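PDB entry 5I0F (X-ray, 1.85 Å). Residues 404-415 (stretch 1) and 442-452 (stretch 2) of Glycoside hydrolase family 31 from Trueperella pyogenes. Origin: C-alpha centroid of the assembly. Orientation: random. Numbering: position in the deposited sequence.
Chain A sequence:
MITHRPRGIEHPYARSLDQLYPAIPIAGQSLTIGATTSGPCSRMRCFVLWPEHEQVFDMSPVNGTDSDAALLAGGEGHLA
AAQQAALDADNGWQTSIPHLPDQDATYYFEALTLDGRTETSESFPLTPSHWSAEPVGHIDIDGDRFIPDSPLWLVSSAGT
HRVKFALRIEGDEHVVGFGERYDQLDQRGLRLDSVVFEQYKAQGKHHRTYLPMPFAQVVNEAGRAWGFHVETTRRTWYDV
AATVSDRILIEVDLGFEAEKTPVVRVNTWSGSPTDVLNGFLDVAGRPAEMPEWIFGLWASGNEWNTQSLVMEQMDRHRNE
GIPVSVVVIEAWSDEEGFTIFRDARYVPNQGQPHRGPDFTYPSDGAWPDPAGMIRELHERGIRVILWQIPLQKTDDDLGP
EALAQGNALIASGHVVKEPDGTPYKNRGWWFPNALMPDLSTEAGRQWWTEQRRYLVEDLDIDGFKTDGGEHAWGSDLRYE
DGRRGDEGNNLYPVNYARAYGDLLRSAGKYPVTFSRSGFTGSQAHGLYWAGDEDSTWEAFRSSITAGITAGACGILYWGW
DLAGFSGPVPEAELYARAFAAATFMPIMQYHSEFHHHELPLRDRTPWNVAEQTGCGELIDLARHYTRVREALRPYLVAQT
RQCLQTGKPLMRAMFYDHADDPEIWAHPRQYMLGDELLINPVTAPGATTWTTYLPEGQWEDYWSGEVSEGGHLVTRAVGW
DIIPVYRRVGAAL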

ATOM      1  N   ALA A 404       4.394   5.313  29.458  1.00 26.27           N
ATOM      2  CA  ALA A 404       3.121   4.957  30.103  1.00 26.02           C
ATOM      3  C   ALA A 404       2.042   4.571  29.077  1.00 25.43           C
ATOM      4  O   ALA A 404       1.283   3.635  29.295  1.00 25.00           O
ATOM      5  CB  ALA A 404       2.638   6.076  31.007  1.00 26.11           C
ATOM      6  N   GLN A 405       1.973   5.299  27.961  1.00 25.23           N
ATOM      7  CA  GLN A 405       1.030   4.961  26.892  1.00 24.76           C
ATOM      8  C   GLN A 405       1.255   3.544  26.335  1.00 24.57           C
ATOM      9  O   GLN A 405       0.302   2.801  26.144  1.00 24.24           O
ATOM     10  CB  GLN A 405       1.105   6.002  25.778  1.00 24.47           C
ATOM     11  CG  GLN A 405       0.002   5.869  24.739  1.00 24.43           C
ATOM     12  CD  GLN A 405       0.082   6.995  23.723  1.00 24.31           C
ATOM     13  OE1 GLN A 405       1.170   7.344  23.266  1.00 23.62           O
ATOM     14  NE2 GLN A 405      -1.063   7.605  23.417  1.00 24.65           N
ATOM     15  N   GLY A 406       2.509   3.158  26.125  1.00 24.62           N
ATOM     16  CA  GLY A 406       2.838   1.790  25.681  1.00 24.87           C
ATOM     17  C   GLY A 406       2.516   0.730  26.716  1.00 26.01           C
ATOM     18  O   GLY A 406       1.999  -0.328  26.376  1.00 25.61           O
ATOM     19  N   ASN A 407       2.791   1.024  27.986  1.00 27.47           N
ATOM     20  CA  ASN A 407       2.424   0.091  29.068  1.00 28.84           C
ATOM     21  C   ASN A 407       0.916  -0.092  29.169  1.00 27.85           C
ATOM     22  O   ASN A 407       0.462  -1.183  29.387  1.00 27.18           O
ATOM     23  CB  ASN A 407       2.982   0.553  30.403  1.00 31.10           C
ATOM     24  CG  ASN A 407       4.458   0.234  30.558  1.00 33.63           C
ATOM     25  OD1 ASN A 407       5.048  -0.491  29.755  1.00 35.10           O
ATOM     26  ND2 ASN A 407       5.052   0.743  31.629  1.00 35.91           N
ATOM     27  N   ALA A 408       0.154   0.990  28.979  1.00 26.87           N
ATOM     28  CA  ALA A 408      -1.310   0.925  29.007  1.00 26.36           C
ATOM     29  C   ALA A 408      -1.863   0.157  27.794  1.00 25.35           C
ATOM     30  O   ALA A 408      -2.804  -0.616  27.921  1.00 25.13           O
ATOM     31  CB  ALA A 408      -1.907   2.328  29.087  1.00 25.96           C
ATOM     32  N   LEU A 409      -1.244   0.339  26.630  1.00 24.38           N
ATOM     33  CA  LEU A 409      -1.601  -0.438  25.452  1.00 23.86           C
ATOM     34  C   LEU A 409      -1.436  -1.944  25.711  1.00 24.12           C
ATOM     35  O   LEU A 409      -2.371  -2.729  25.524  1.00 24.50           O
ATOM     36  CB  LEU A 409      -0.755   0.012  24.251  1.00 23.15           C
ATOM     37  CG  LEU A 409      -0.935  -0.778  22.960  1.00 22.54           C
ATOM     38  CD1 LEU A 409      -2.382  -0.764  22.495  1.00 22.19           C
ATOM     39  CD2 LEU A 409      -0.010  -0.244  21.878  1.00 22.02           C
ATOM     40  N   ILE A 410      -0.251  -2.343  26.167  1.00 24.54           N
ATOM     41  CA  ILE A 410      -0.005  -3.753  26.474  1.00 25.07           C
ATOM     42  C   ILE A 410      -0.993  -4.207  27.529  1.00 25.35           C
ATOM     43  O   ILE A 410      -1.636  -5.250  27.376  1.00 25.38           O
ATOM     44  CB  ILE A 410       1.439  -4.028  26.965  1.00 25.88           C
ATOM     45  CG1 ILE A 410       2.458  -3.746  25.844  1.00 25.81           C
ATOM     46  CG2 ILE A 410       1.580  -5.481  27.451  1.00 26.57           C
ATOM     47  CD1 ILE A 410       3.872  -3.529  26.349  1.00 26.52           C
ATOM     48  N   ALA A 411      -1.132  -3.413  28.591  1.00 25.40           N
ATOM     49  CA  ALA A 411      -1.951  -3.837  29.719  1.00 26.06           C
ATOM     50  C   ALA A 411      -3.419  -4.000  29.308  1.00 25.98           C
ATOM     51  O   ALA A 411      -4.107  -4.847  29.863  1.00 26.50           O
ATOM     52  CB  ALA A 411      -1.795  -2.890  30.912  1.00 26.36           C
ATOM     53  N   SER A 412      -3.880  -3.237  28.312  1.00 25.15           N
ATOM     54  CA  SER A 412      -5.241  -3.381  27.791  1.00 25.20           C
ATOM     55  C   SER A 412      -5.520  -4.715  27.084  1.00 25.71           C
ATOM     56  O   SER A 412      -6.687  -5.083  26.896  1.00 25.89           O
ATOM     57  CB  SER A 412      -5.571  -2.242  26.813  1.00 24.81           C
ATOM     58  OG  SER A 412      -4.927  -2.459  25.558  1.00 24.17           O
ATOM     59  N   GLY A 413      -4.474  -5.426  26.659  1.00 25.43           N
ATOM     60  CA  GLY A 413      -4.645  -6.614  25.855  1.00 25.73           C
ATOM     61  C   GLY A 413      -4.769  -6.346  24.358  1.00 25.12           C
ATOM     62  O   GLY A 413      -4.570  -7.260  23.573  1.00 24.47           O
ATOM     63  N   HIS A 414      -5.030  -5.102  23.952  1.00 24.63           N
ATOM     64  CA  HIS A 414      -5.310  -4.780  22.570  1.00 24.76           C
ATOM     65  C   HIS A 414      -4.023  -4.561  21.767  1.00 24.10           C
ATOM     66  O   HIS A 414      -3.867  -3.521  21.103  1.00 22.67           O
ATOM     67  CB  HIS A 414      -6.233  -3.545  22.481  1.00 25.27           C
ATOM     68  CG  HIS A 414      -7.525  -3.694  23.230  1.00 26.31           C
ATOM     69  ND1 HIS A 414      -8.368  -4.771  23.057  1.00 27.39           N
ATOM     70  CD2 HIS A 414      -8.124  -2.893  24.143  1.00 27.19           C
ATOM     71  CE1 HIS A 414      -9.426  -4.632  23.837  1.00 28.20           C
ATOM     72  NE2 HIS A 414      -9.310  -3.493  24.496  1.00 27.86           N
ATOM     73  N   VAL A 415      -3.144  -5.572  21.761  1.00 23.92           N
ATOM     74  CA  VAL A 415      -1.900  -5.544  20.966  1.00 23.86           C
ATOM     75  C   VAL A 415      -1.818  -6.805  20.142  1.00 22.82           C
ATOM     76  O   VAL A 415      -2.194  -7.877  20.621  1.00 23.06           O
ATOM     77  CB  VAL A 415      -0.599  -5.470  21.825  1.00 24.58           C
ATOM     78  CG1 VAL A 415      -0.390  -4.081  22.354  1.00 24.97           C
ATOM     79  CG2 VAL A 415      -0.593  -6.505  22.967  1.00 25.42           C
ATOM     80  N   GLU A 442     -13.899  -4.247  17.756  1.00 24.70           N
ATOM     81  CA  GLU A 442     -14.398  -2.923  18.112  1.00 25.55           C
ATOM     82  C   GLU A 442     -13.704  -2.368  19.358  1.00 24.85           C
ATOM     83  O   GLU A 442     -13.315  -1.196  19.382  1.00 24.30           O
ATOM     84  CB  GLU A 442     -15.929  -2.912  18.266  1.00 26.89           C
ATOM     85  CG  GLU A 442     -16.541  -1.518  18.351  1.00 28.13           C
ATOM     86  CD  GLU A 442     -16.386  -0.691  17.077  1.00 29.17           C
ATOM     87  OE1 GLU A 442     -16.525  -1.255  15.955  1.00 29.74           O
ATOM     88  OE2 GLU A 442     -16.112   0.539  17.200  1.00 29.06           O
ATOM     89  N   ALA A 443     -13.500  -3.215  20.362  1.00 24.95           N
ATOM     90  CA  ALA A 443     -12.881  -2.775  21.609  1.00 24.84           C
ATOM     91  C   ALA A 443     -11.435  -2.323  21.408  1.00 23.91           C
ATOM     92  O   ALA A 443     -11.025  -1.316  21.976  1.00 23.92           O
ATOM     93  CB  ALA A 443     -12.965  -3.867  22.680  1.00 25.15           C
ATOM     94  N   GLY A 444     -10.677  -3.033  20.579  1.00 23.17           N
ATOM     95  CA  GLY A 444      -9.299  -2.632  20.262  1.00 22.81           C
ATOM     96  C   GLY A 444      -9.195  -1.336  19.451  1.00 22.04           C
ATOM     97  O   GLY A 444      -8.341  -0.502  19.721  1.00 21.67           O
ATOM     98  N   ARG A 445     -10.075  -1.174  18.468  1.00 22.04           N
ATOM     99  CA  ARG A 445     -10.151   0.039  17.664  1.00 22.05           C
ATOM    100  C   ARG A 445     -10.529   1.242  18.537  1.00 23.10           C
ATOM    101  O   ARG A 445      -9.941   2.336  18.414  1.00 21.95           O
ATOM    102  CB  ARG A 445     -11.142  -0.117  16.513  1.00 22.03           C
ATOM    103  CG  ARG A 445     -10.684  -1.117  15.458  1.00 21.80           C
ATOM    104  CD  ARG A 445     -11.561  -1.102  14.218  1.00 21.90           C
ATOM    105  NE  ARG A 445     -12.919  -1.607  14.440  1.00 22.27           N
ATOM    106  CZ  ARG A 445     -13.310  -2.881  14.325  1.00 22.15           C
ATOM    107  NH1 ARG A 445     -14.569  -3.184  14.542  1.00 22.81           N
ATOM    108  NH2 ARG A 445     -12.467  -3.854  14.014  1.00 22.17           N
ATOM    109  N   GLN A 446     -11.490   1.032  19.431  1.00 24.34           N
ATOM    110  CA  GLN A 446     -11.912   2.092  20.343  1.00 26.08           C
ATOM    111  C   GLN A 446     -10.820   2.512  21.322  1.00 25.72           C
ATOM    112  O   GLN A 446     -10.650   3.724  21.542  1.00 24.85           O
ATOM    113  CB  GLN A 446     -13.235   1.769  21.040  1.00 29.14           C
ATOM    114  CG  GLN A 446     -14.358   1.998  20.029  1.00 32.27           C
ATOM    115  CD  GLN A 446     -15.752   1.798  20.543  1.00 36.05           C
ATOM    116  OE1 GLN A 446     -15.975   1.610  21.737  1.00 40.45           O
ATOM    117  NE2 GLN A 446     -16.720   1.856  19.630  1.00 38.30           N
ATOM    118  N   TRP A 447     -10.074   1.544  21.855  1.00 24.55           N
ATOM    119  CA  TRP A 447      -8.995   1.844  22.789  1.00 24.45           C
ATOM    120  C   TRP A 447      -7.944   2.735  22.125  1.00 22.94           C
ATOM    121  O   TRP A 447      -7.527   3.738  22.685  1.00 23.09           O
ATOM    122  CB  TRP A 447      -8.344   0.560  23.350  1.00 25.27           C
ATOM    123  CG  TRP A 447      -7.525   0.859  24.550  1.00 25.98           C
ATOM    124  CD1 TRP A 447      -7.907   0.732  25.855  1.00 27.02           C
ATOM    125  CD2 TRP A 447      -6.197   1.384  24.568  1.00 26.28           C
ATOM    126  NE1 TRP A 447      -6.888   1.136  26.688  1.00 27.27           N
ATOM    127  CE2 TRP A 447      -5.833   1.551  25.925  1.00 26.56           C
ATOM    128  CE3 TRP A 447      -5.277   1.731  23.569  1.00 25.67           C
ATOM    129  CZ2 TRP A 447      -4.597   2.035  26.307  1.00 26.98           C
ATOM    130  CZ3 TRP A 447      -4.051   2.233  23.949  1.00 26.23           C
ATOM    131  CH2 TRP A 447      -3.722   2.389  25.313  1.00 26.94           C
ATOM    132  N   TRP A 448      -7.501   2.342  20.943  1.00 21.35           N
ATOM    133  CA  TRP A 448      -6.489   3.086  20.220  1.00 20.69           C
ATOM    134  C   TRP A 448      -6.967   4.489  19.837  1.00 20.47           C
ATOM    135  O   TRP A 448      -6.251   5.473  20.062  1.00 20.54           O
ATOM    136  CB  TRP A 448      -6.105   2.310  18.951  1.00 20.44           C
ATOM    137  CG  TRP A 448      -4.980   2.937  18.186  1.00 20.08           C
ATOM    138  CD1 TRP A 448      -5.064   3.600  16.993  1.00 20.01           C
ATOM    139  CD2 TRP A 448      -3.600   2.966  18.562  1.00 19.92           C
ATOM    140  NE1 TRP A 448      -3.823   4.025  16.601  1.00 19.40           N
ATOM    141  CE2 TRP A 448      -2.905   3.638  17.538  1.00 19.52           C
ATOM    142  CE3 TRP A 448      -2.883   2.476  19.653  1.00 20.78           C
ATOM    143  CZ2 TRP A 448      -1.536   3.843  17.577  1.00 19.76           C
ATOM    144  CZ3 TRP A 448      -1.512   2.693  19.707  1.00 20.51           C
ATOM    145  CH2 TRP A 448      -0.849   3.353  18.651  1.00 20.14           C
ATOM    146  N   THR A 449      -8.173   4.591  19.285  1.00 20.52           N
ATOM    147  CA  THR A 449      -8.664   5.880  18.799  1.00 20.78           C
ATOM    148  C   THR A 449      -9.136   6.820  19.928  1.00 21.40           C
ATOM    149  O   THR A 449      -9.137   8.027  19.753  1.00 21.08           O
ATOM    150  CB  THR A 449      -9.788   5.710  17.762  1.00 20.78           C
ATOM    151  OG1 THR A 449     -10.831   4.905  18.316  1.00 21.30           O
ATOM    152  CG2 THR A 449      -9.237   5.060  16.491  1.00 20.56           C
ATOM    153  N   GLU A 450      -9.527   6.281  21.073  1.00 22.21           N
ATOM    154  CA  GLU A 450      -9.943   7.115  22.195  1.00 23.47           C
ATOM    155  C   GLU A 450      -8.793   8.024  22.647  1.00 23.52           C
ATOM    156  O   GLU A 450      -9.018   9.162  23.036  1.00 23.42           O
ATOM    157  CB  GLU A 450     -10.431   6.245  23.356  1.00 24.93           C
ATOM    158  CG  GLU A 450     -11.127   7.005  24.461  1.00 26.72           C
ATOM    159  CD  GLU A 450     -12.391   7.749  24.029  1.00 28.19           C
ATOM    160  OE1 GLU A 450     -13.051   7.379  23.039  1.00 28.55           O
ATOM    161  OE2 GLU A 450     -12.732   8.738  24.723  1.00 31.13           O
ATOM    162  N   GLN A 451      -7.564   7.527  22.550  1.00 23.51           N
ATOM    163  CA  GLN A 451      -6.366   8.342  22.812  1.00 24.00           C
ATOM    164  C   GLN A 451      -6.303   9.621  21.927  1.00 23.92           C
ATOM    165  O   GLN A 451      -5.702  10.625  22.327  1.00 24.93           O
ATOM    166  CB  GLN A 451      -5.101   7.502  22.596  1.00 24.14           C
ATOM    167  CG  GLN A 451      -4.953   6.243  23.469  1.00 25.28           C
ATOM    168  CD  GLN A 451      -4.343   6.518  24.841  1.00 26.89           C
ATOM    169  OE1 GLN A 451      -3.325   7.215  24.944  1.00 28.11           O
ATOM    170  NE2 GLN A 451      -4.944   5.951  25.901  1.00 27.43           N
ATOM    171  N   ARG A 452      -6.891   9.563  20.732  1.00 23.41           N
ATOM    172  CA  ARG A 452      -6.909  10.675  19.757  1.00 23.17           C
ATOM    173  C   ARG A 452      -8.199  11.460  19.686  1.00 22.99           C
ATOM    174  O   ARG A 452      -8.282  12.407  18.887  1.00 22.12           O
ATOM    175  CB  ARG A 452      -6.672  10.137  18.323  1.00 23.37           C
ATOM    176  CG  ARG A 452      -5.269   9.700  18.057  1.00 23.40           C
ATOM    177  CD  ARG A 452      -5.036   8.223  18.327  1.00 23.49           C
ATOM    178  NE  ARG A 452      -3.617   8.013  18.152  1.00 23.72           N
ATOM    179  CZ  ARG A 452      -2.859   7.138  18.792  1.00 24.22           C
ATOM    180  NH1 ARG A 452      -3.357   6.274  19.685  1.00 24.32           N
ATOM    181  NH2 ARG A 452      -1.567   7.130  18.519  1.00 24.77           N
TER
HETATM  182  O   HOH W   1      -5.493  -0.943  20.459  1.00 28.33           O

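The two helices, 404-412 and 442-450, run nearly antiparallel, their N-to-C directions 168° apart and their axes 11.3 Å apart at closest approach. That spacing leaves room for a large side chain, and Trp447 supplies it, with 106 Å² covered by the first stretch. Its CA-to-CB bond points toward the opposing helix, and its indole lies against one turn of it: Trp447 CZ2 is 3.9 Å from Ala408 CB, and Trp447 CZ3 is 3.7 Å from Leu409 CD1. Ser412 CB sits 3.8 Å from the centroid of the Trp447 five-membered ring, 19° off the normal, a CH-pi contact over the face. The Ser412 hydroxyl turns back to its own helix, OG donating to Leu409 O at 2.6 Å.

His414 (81 Å²), in the loop just past the first helix, makes the second large contact. Here the backbones converge, with His414 CA 5.1 Å from Gly444 CA, and Gly444 CA packs over the imidazole face, 3.8 Å from its centroid and 21° off the normal. An ideal CB on Gly444 would lie 3.7 Å from His414 ND1. One water donates to both His414 O (3.1 Å) and Gly444 O (3.0 Å), linking two carbonyls that cannot bond each other.

Gln405 (59 Å²) provides the polar tie: its NE2 donates to Gln451 OE1 at 2.8 Å and 158°, the sole direct hydrogen bond between the stretches.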